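Local coordinates for protein galactose-binding lectin (Arachis hypogaea, PDB 6VAW) that binds D-galactose and galactose derivatives as a homotetrameric legume lectin whose subunits also carry a manganese and a calcium ion, at residues Tyr167-Val176 with Thr187-Lys195; Phe69-Lys77 with Val151-Ala159. All blocks are in the same frame, centred on the assembly; numbering follows the deposited sequence.

Contact 1 pairs the hairpin strands at one margin of the back sheet, whereas in contact 2 the segment 151-159, leaving the seven-stranded front sheet, crosses to strand 64-74 of the back sheet; their centres lie 25 Å apart. The two are in series along the chain, since 151-159 leads into strand 159-168, which neighbours strand 64-74 and whose last residues, Y167 and D168, open the segment 167-176. They also touch directly: I188 CB packs on V151 CG1 at 3.8 Å. Neither contact supplies a metal ligand. The side chains of W153 and I188 are each about 10 Å from the manganese, and that of M73 is about 10 Å from the calcium.

Contact 1: Tyr167-Val176 with Thr187-Lys195; sequences YDSSTKTLSV and TIAQVVDLK
The outer hairpin of the back sheet in the legume lectin sandwich pairs strand 173-176 antiparallel with strand 187-191, the axes 4.6 Å apart at an angle of 172°. Reciprocal backbone bonds join L174 to Q190 and V176 to I188, and V192 N donates to the carbonyl of K172, which together with T173 faces D168 in a G1 beta bulge. Y167, at the end of strand 159-168, grips the chain where it leaves strand 187-191, at V192 and the start of helix 194-197. With its CG anti to the backbone N (chi1 -177°), the ring reaches L194, whose CD1 stands 3.8 Å from the centroid and 13° off the normal, a CH-pi contact over the face. At the ring's edge, OH donates to V192 O at 2.8 Å, in the carbonyl plane, so face and hydroxyl are both held. K172 and D193 run side by side, CE coming to 3.6 Å from OD2, yet NZ remains 4.9 Å from OD2 and no salt bridge forms. V176 CB packs on I188 CG2 at 3.8 Å, on the same face as L174 and Q190. That face meets the front sheet, with L174 and V176 on V120 of strand 117-123 and I188 on V138 and I140 of strand 137-141; on the other face, S175 and A189 pack against the second subunit, while T187 OG1 is hydrogen-bonded to D168 of that subunit.

Contact 2: Phe69-Lys77 with Val151-Ala159; sequences FSFEMKDIK and VPWNSVSGA
W153 meets F71 and M73 in the tightly packed part of this contact, where three buried side chains converge. F71 CZ comes to 3.8 Å from W153 CH2, and this indole atom lies in the plane of the phenyl ring, at its edge. M73 CE reaches the same CH2 at 3.8 Å, in the plane of the indole; the thioether bends at its last torsion (chi3 -78°), which sets the methyl against the indole edge and, close by, against S155 OG. The indole is also anchored at its far side, W153 NE1 being hydrogen-bonded to N180.

The other half is polar and largely exposed. G158 N donates to M73 O at 3.0 Å, and S157 OG accepts from D75 N at 2.8 Å in a nearly straight bond of 173°. The serine hydroxyl is turned anti to its own backbone N (chi1 -176°), toward the strand's outgoing end. Between M73 N and A159 O, 4.3 Å apart, the backbones are not in direct contact and a water bridges the step: it accepts from M73 N at 2.9 Å and has V156 O and A159 O as its other neighbours. K74 and E72 merely lie along the turn, with K74 CD 3.8 Å from G158 CA.

A type II beta turn from V156 to A159, with G158 at positive phi, brings the chain into strand 159-168 beside strand 64-74. The segment 151-159 is thus a sheet-to-sheet connection of the legume lectin beta sandwich, its tryptophan packed between the sheets near the manganese ligand H137.

Contact 1: Tyr167-Val176 with Thr187-Lys195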
loop_
_atom_site.group_PDB
_atom_site.type_symbol
_atom_site.label_atom_id
_atom_site.label_comp_id
_atom_site.label_asym_id
_atom_site.label_seq_id
_atom_site.Cartn_x
_atom_site.Cartn_y
_atom_site.Cartn_z
ATOM N N TYR A 167 -9.022 3.573 15.846
ATOM C CA TYR A 167 -10.418 3.437 16.266
ATOM C C TYR A 167 -10.816 1.981 16.077
ATOM O O TYR A 167 -10.766 1.462 14.957
ATOM C CB TYR A 167 -11.373 4.400 15.551
ATOM C CG TYR A 167 -12.794 4.278 16.056
ATOM C CD1 TYR A 167 -13.145 4.735 17.327
ATOM C CD2 TYR A 167 -13.758 3.591 15.323
ATOM C CE1 TYR A 167 -14.437 4.564 17.828
ATOM C CE2 TYR A 167 -15.052 3.419 15.809
ATOM C CZ TYR A 167 -15.392 3.917 17.060
ATOM O OH TYR A 167 -16.676 3.793 17.542
ATOM N N ASP A 168 -11.098 1.291 17.181
ATOM C CA ASP A 168 -11.524 -0.109 17.153
ATOM C C ASP A 168 -13.063 -0.153 17.202
ATOM O O ASP A 168 -13.642 0.108 18.254
ATOM C CB ASP A 168 -10.924 -0.894 18.329
ATOM C CG ASP A 168 -11.442 -2.323 18.350
ATOM O OD1 ASP A 168 -11.142 -3.084 17.403
ATOM O OD2 ASP A 168 -12.187 -2.658 19.259
ATOM N N SER A 169 -13.717 -0.483 16.094
ATOM C CA SER A 169 -15.190 -0.443 16.033
ATOM C C SER A 169 -15.902 -1.360 17.051
ATOM O O SER A 169 -16.865 -0.888 17.654
ATOM C CB SER A 169 -15.699 -0.738 14.625
ATOM O OG SER A 169 -15.396 -2.055 14.200
ATOM N N SER A 170 -15.408 -2.607 17.296
ATOM C CA SER A 170 -16.034 -3.566 18.236
ATOM C C SER A 170 -16.153 -3.011 19.685
ATOM O O SER A 170 -17.227 -3.116 20.299
ATOM C CB SER A 170 -15.271 -4.888 18.246
ATOM O OG SER A 170 -15.883 -5.832 19.107
ATOM N N THR A 171 -15.090 -2.403 20.206
ATOM C CA THR A 171 -15.078 -1.827 21.570
ATOM C C THR A 171 -15.448 -0.338 21.569
ATOM O O THR A 171 -15.618 0.250 22.643
ATOM C CB THR A 171 -13.709 -1.983 22.256
ATOM O OG1 THR A 171 -12.746 -1.279 21.484
ATOM C CG2 THR A 171 -13.326 -3.415 22.481
ATOM N N LYS A 172 -15.535 0.270 20.365
ATOM C CA LYS A 172 -15.845 1.698 20.147
ATOM C C LYS A 172 -14.734 2.578 20.806
ATOM O O LYS A 172 -14.985 3.715 21.198
ATOM C CB LYS A 172 -17.256 2.061 20.676
ATOM C CG LYS A 172 -18.364 1.258 19.987
ATOM C CD LYS A 172 -19.736 1.434 20.636
ATOM C CE LYS A 172 -20.817 0.668 19.892
ATOM N NZ LYS A 172 -20.694 -0.809 20.059
ATOM N N THR A 173 -13.516 2.043 20.913
ATOM C CA THR A 173 -12.415 2.767 21.559
ATOM C C THR A 173 -11.612 3.563 20.559
ATOM O O THR A 173 -11.169 3.019 19.553
ATOM C CB THR A 173 -11.489 1.788 22.337
ATOM O OG1 THR A 173 -12.269 1.083 23.310
ATOM C CG2 THR A 173 -10.329 2.509 23.033
ATOM N N LEU A 174 -11.428 4.856 20.856
ATOM C CA LEU A 174 -10.554 5.756 20.109
ATOM C C LEU A 174 -9.267 5.913 20.951
ATOM O O LEU A 174 -9.325 6.442 22.064
ATOM C CB LEU A 174 -11.263 7.099 19.900
ATOM C CG LEU A 174 -10.507 8.146 19.126
ATOM C CD1 LEU A 174 -10.484 7.833 17.679
ATOM C CD2 LEU A 174 -11.178 9.545 19.256
ATOM N N SER A 175 -8.162 5.359 20.476
ATOM C CA SER A 175 -6.874 5.410 21.173
ATOM C C SER A 175 -5.931 6.335 20.416
ATOM O O SER A 175 -5.860 6.257 19.196
ATOM C CB SER A 175 -6.284 4.015 21.336
ATOM O OG SER A 175 -5.194 4.114 22.230
ATOM N N VAL A 176 -5.215 7.186 21.146
ATOM C CA VAL A 176 -4.315 8.221 20.603
ATOM C C VAL A 176 -2.933 8.114 21.256
ATOM O O VAL A 176 -2.840 8.077 22.488
ATOM C CB VAL A 176 -4.914 9.643 20.830
ATOM C CG1 VAL A 176 -4.028 10.734 20.223
ATOM C CG2 VAL A 176 -6.341 9.751 20.312
ATOM N N THR A 187 -0.408 9.382 25.847
ATOM C CA THR A 187 -1.540 8.637 25.298
ATOM C C THR A 187 -2.844 9.052 25.946
ATOM O O THR A 187 -2.866 9.484 27.098
ATOM C CB THR A 187 -1.374 7.091 25.432
ATOM O OG1 THR A 187 -1.446 6.713 26.810
ATOM C CG2 THR A 187 -0.100 6.545 24.777
ATOM N N ILE A 188 -3.941 8.826 25.229
ATOM C CA ILE A 188 -5.291 9.084 25.737
ATOM C C ILE A 188 -6.222 8.187 24.949
ATOM O O ILE A 188 -6.007 7.992 23.763
ATOM C CB ILE A 188 -5.698 10.594 25.678
ATOM C CG1 ILE A 188 -6.995 10.845 26.480
ATOM C CG2 ILE A 188 -5.768 11.164 24.212
ATOM C CD1 ILE A 188 -7.410 12.302 26.597
ATOM N N ALA A 189 -7.214 7.605 25.622
ATOM C CA ALA A 189 -8.182 6.717 24.979
ATOM C C ALA A 189 -9.555 6.931 25.588
ATOM O O ALA A 189 -9.680 7.242 26.772
ATOM C CB ALA A 189 -7.758 5.259 25.092
ATOM N N GLN A 190 -10.575 6.800 24.769
ATOM C CA GLN A 190 -11.954 7.022 25.229
ATOM C C GLN A 190 -12.902 6.207 24.383
ATOM O O GLN A 190 -12.761 6.193 23.163
ATOM C CB GLN A 190 -12.313 8.536 25.131
ATOM C CG GLN A 190 -13.798 8.904 25.387
ATOM C CD GLN A 190 -14.163 8.600 26.826
ATOM O OE1 GLN A 190 -13.486 9.031 27.745
ATOM N NE2 GLN A 190 -15.241 7.859 27.052
ATOM N N VAL A 191 -13.915 5.607 25.017
ATOM C CA VAL A 191 -14.964 4.907 24.262
ATOM C C VAL A 191 -15.893 5.987 23.681
ATOM O O VAL A 191 -16.437 6.785 24.447
ATOM C CB VAL A 191 -15.723 3.870 25.127
ATOM C CG1 VAL A 191 -17.000 3.391 24.433
ATOM C CG2 VAL A 191 -14.810 2.692 25.494
ATOM N N VAL A 192 -16.002 6.043 22.342
ATOM C CA VAL A 192 -16.841 6.964 21.574
ATOM C C VAL A 192 -17.620 6.127 20.553
ATOM O O VAL A 192 -17.001 5.473 19.710
ATOM C CB VAL A 192 -16.067 8.115 20.857
ATOM C CG1 VAL A 192 -17.054 9.105 20.211
ATOM C CG2 VAL A 192 -15.110 8.843 21.801
ATOM N N ASP A 193 -18.948 6.153 20.629
ATOM C CA ASP A 193 -19.794 5.416 19.686
ATOM C C ASP A 193 -20.063 6.292 18.463
ATOM O O ASP A 193 -21.047 7.053 18.440
ATOM C CB ASP A 193 -21.109 4.948 20.339
ATOM C CG ASP A 193 -21.978 4.060 19.451
ATOM O OD1 ASP A 193 -21.623 3.864 18.255
ATOM O OD2 ASP A 193 -22.967 3.499 19.970
ATOM N N LEU A 194 -19.213 6.145 17.434
ATOM C CA LEU A 194 -19.289 6.938 16.208
ATOM C C LEU A 194 -20.658 6.759 15.486
ATOM O O LEU A 194 -21.197 7.735 14.981
ATOM C CB LEU A 194 -18.111 6.607 15.264
ATOM C CG LEU A 194 -16.704 7.046 15.730
ATOM C CD1 LEU A 194 -15.716 6.944 14.581
ATOM C CD2 LEU A 194 -16.693 8.473 16.245
ATOM N N LYS A 195 -21.243 5.558 15.539
ATOM C CA LYS A 195 -22.567 5.249 14.966
ATOM C C LYS A 195 -23.696 6.060 15.645
ATOM O O LYS A 195 -24.683 6.395 14.998
ATOM C CB LYS A 195 -22.840 3.748 15.119
ATOM C CG LYS A 195 -24.022 3.205 14.339
ATOM C CD LYS A 195 -24.226 1.757 14.713
ATOM C CE LYS A 195 -25.158 1.039 13.791
ATOM N NZ LYS A 195 -25.546 -0.274 14.366
#

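Contact 2: Phe69-Lys77 with Val151-Ala159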
loop_
_atom_site.group_PDB
_atom_site.type_symbol
_atom_site.label_atom_id
_atom_site.label_comp_id
_atom_site.label_asym_id
_atom_site.label_seq_id
_atom_site.Cartn_x
_atom_site.Cartn_y
_atom_site.Cartn_z
ATOM N N PHE A 69 -0.464 11.213 11.540
ATOM C CA PHE A 69 -0.196 12.541 10.987
ATOM C C PHE A 69 0.889 13.204 11.798
ATOM O O PHE A 69 1.215 12.749 12.900
ATOM C CB PHE A 69 -1.486 13.426 10.921
ATOM C CG PHE A 69 -2.265 13.553 12.217
ATOM C CD1 PHE A 69 -1.944 14.537 13.144
ATOM C CD2 PHE A 69 -3.302 12.672 12.515
ATOM C CE1 PHE A 69 -2.676 14.673 14.321
ATOM C CE2 PHE A 69 -4.011 12.782 13.713
ATOM C CZ PHE A 69 -3.706 13.798 14.600
ATOM N N SER A 70 1.496 14.247 11.210
ATOM C CA SER A 70 2.499 15.047 11.871
ATOM C C SER A 70 2.173 16.518 11.711
ATOM O O SER A 70 1.692 16.958 10.659
ATOM C CB SER A 70 3.901 14.741 11.373
ATOM O OG SER A 70 4.054 14.988 9.991
ATOM N N PHE A 71 2.391 17.264 12.776
ATOM C CA PHE A 71 2.129 18.689 12.772
ATOM C C PHE A 71 3.231 19.430 13.494
ATOM O O PHE A 71 4.087 18.812 14.149
ATOM C CB PHE A 71 0.745 19.004 13.406
ATOM C CG PHE A 71 0.603 18.730 14.890
ATOM C CD1 PHE A 71 1.106 19.629 15.834
ATOM C CD2 PHE A 71 -0.096 17.613 15.346
ATOM C CE1 PHE A 71 0.982 19.378 17.200
ATOM C CE2 PHE A 71 -0.237 17.369 16.718
ATOM C CZ PHE A 71 0.299 18.249 17.637
ATOM N N GLU A 72 3.160 20.767 13.416
ATOM C CA GLU A 72 4.077 21.654 14.094
ATOM C C GLU A 72 3.355 22.933 14.473
ATOM O O GLU A 72 2.617 23.498 13.664
ATOM C CB GLU A 72 5.286 21.938 13.182
ATOM C CG GLU A 72 6.397 22.757 13.823
ATOM C CD GLU A 72 7.374 23.375 12.836
ATOM O OE1 GLU A 72 7.834 22.658 11.914
ATOM O OE2 GLU A 72 7.686 24.579 12.990
ATOM N N MET A 73 3.542 23.362 15.725
ATOM C CA MET A 73 3.055 24.663 16.163
ATOM C C MET A 73 4.275 25.492 16.535
ATOM O O MET A 73 5.183 24.987 17.206
ATOM C CB MET A 73 2.039 24.546 17.293
ATOM C CG MET A 73 0.678 24.102 16.788
ATOM S SD MET A 73 -0.558 23.973 18.080
ATOM C CE MET A 73 -0.116 22.395 18.854
ATOM N N LYS A 74 4.334 26.724 16.034
ATOM C CA LYS A 74 5.467 27.609 16.280
ATOM C C LYS A 74 5.000 28.996 16.720
ATOM O O LYS A 74 4.090 29.574 16.113
ATOM C CB LYS A 74 6.347 27.704 15.035
ATOM C CG LYS A 74 7.718 28.305 15.308
ATOM C CD LYS A 74 8.753 27.763 14.355
ATOM C CE LYS A 74 9.749 28.797 13.885
ATOM N NZ LYS A 74 10.656 29.335 14.948
ATOM N N ASP A 75 5.622 29.509 17.792
ATOM C CA ASP A 75 5.340 30.832 18.341
ATOM C C ASP A 75 5.716 31.917 17.359
ATOM O O ASP A 75 6.644 31.752 16.562
ATOM C CB ASP A 75 6.156 31.094 19.620
ATOM C CG ASP A 75 5.949 30.165 20.787
ATOM O OD1 ASP A 75 5.161 29.198 20.649
ATOM O OD2 ASP A 75 6.596 30.381 21.831
ATOM N N ILE A 76 5.009 33.030 17.443
ATOM C CA ILE A 76 5.321 34.221 16.666
ATOM C C ILE A 76 5.509 35.339 17.677
ATOM O O ILE A 76 4.971 35.268 18.782
ATOM C CB ILE A 76 4.284 34.547 15.564
ATOM C CG1 ILE A 76 2.924 34.991 16.153
ATOM C CG2 ILE A 76 4.148 33.376 14.578
ATOM C CD1 ILE A 76 1.911 35.362 15.133
ATOM N N LYS A 77 6.302 36.339 17.324
ATOM C CA LYS A 77 6.592 37.488 18.188
ATOM C C LYS A 77 5.309 38.217 18.638
ATOM O O LYS A 77 4.398 38.382 17.831
ATOM C CB LYS A 77 7.500 38.460 17.413
ATOM C CG LYS A 77 8.250 39.443 18.278
ATOM C CD LYS A 77 8.646 40.697 17.480
ATOM C CE LYS A 77 9.645 41.585 18.183
ATOM N NZ LYS A 77 9.777 41.328 19.647
ATOM N N VAL A 151 -5.600 14.920 28.810
ATOM C CA VAL A 151 -4.338 14.448 29.384
ATOM C C VAL A 151 -3.345 15.623 29.295
ATOM O O VAL A 151 -3.278 16.277 28.233
ATOM C CB VAL A 151 -3.798 13.147 28.715
ATOM C CG1 VAL A 151 -3.505 13.337 27.227
ATOM C CG2 VAL A 151 -2.569 12.604 29.441
ATOM N N PRO A 152 -2.539 15.895 30.352
ATOM C CA PRO A 152 -1.554 16.993 30.239
ATOM C C PRO A 152 -0.513 16.671 29.155
ATOM O O PRO A 152 -0.151 15.517 28.924
ATOM C CB PRO A 152 -0.934 17.064 31.636
ATOM C CG PRO A 152 -1.934 16.382 32.546
ATOM C CD PRO A 152 -2.492 15.273 31.694
ATOM N N TRP A 153 -0.108 17.706 28.439
ATOM C CA TRP A 153 0.830 17.618 27.339
ATOM C C TRP A 153 1.621 18.932 27.302
ATOM O O TRP A 153 1.329 19.846 28.076
ATOM C CB TRP A 153 0.028 17.322 26.045
ATOM C CG TRP A 153 0.798 17.310 24.754
ATOM C CD1 TRP A 153 1.742 16.405 24.366
ATOM C CD2 TRP A 153 0.620 18.206 23.649
ATOM N NE1 TRP A 153 2.183 16.697 23.097
ATOM C CE2 TRP A 153 1.518 17.807 22.636
ATOM C CE3 TRP A 153 -0.220 19.308 23.414
ATOM C CZ2 TRP A 153 1.600 18.469 21.401
ATOM C CZ3 TRP A 153 -0.124 19.976 22.198
ATOM C CH2 TRP A 153 0.773 19.551 21.207
ATOM N N ASN A 154 2.672 18.995 26.502
ATOM C CA ASN A 154 3.457 20.223 26.384
ATOM C C ASN A 154 3.673 20.538 24.911
ATOM O O ASN A 154 4.246 19.712 24.199
ATOM C CB ASN A 154 4.795 20.094 27.135
ATOM C CG ASN A 154 5.680 21.327 27.090
ATOM O OD1 ASN A 154 5.211 22.475 27.052
ATOM N ND2 ASN A 154 6.989 21.110 27.120
ATOM N N SER A 155 3.195 21.718 24.448
ATOM C CA SER A 155 3.397 22.105 23.052
ATOM C C SER A 155 4.717 22.875 22.944
ATOM O O SER A 155 4.842 23.983 23.467
ATOM C CB SER A 155 2.219 22.917 22.516
ATOM O OG SER A 155 2.361 23.228 21.135
ATOM N N VAL A 156 5.714 22.247 22.312
ATOM C CA VAL A 156 7.057 22.806 22.128
ATOM C C VAL A 156 7.104 23.559 20.782
ATOM O O VAL A 156 6.839 22.985 19.727
ATOM C CB VAL A 156 8.159 21.709 22.246
ATOM C CG1 VAL A 156 9.555 22.286 21.992
ATOM C CG2 VAL A 156 8.100 21.015 23.611
ATOM N N SER A 157 7.433 24.853 20.838
ATOM C CA SER A 157 7.501 25.714 19.646
ATOM C C SER A 157 8.570 25.237 18.664
ATOM O O SER A 157 9.719 25.029 19.052
ATOM C CB SER A 157 7.765 27.160 20.049
ATOM O OG SER A 157 7.742 28.014 18.915
ATOM N N GLY A 158 8.160 25.029 17.409
ATOM C CA GLY A 158 9.028 24.542 16.342
ATOM C C GLY A 158 9.252 23.036 16.302
ATOM O O GLY A 158 9.994 22.552 15.444
ATOM N N ALA A 159 8.650 22.280 17.239
ATOM C CA ALA A 159 8.839 20.843 17.305
ATOM C C ALA A 159 7.853 20.090 16.413
ATOM O O ALA A 159 6.663 20.413 16.396
ATOM C CB ALA A 159 8.705 20.354 18.741
HETATM O O HOH W 1 5.089 22.017 17.838
#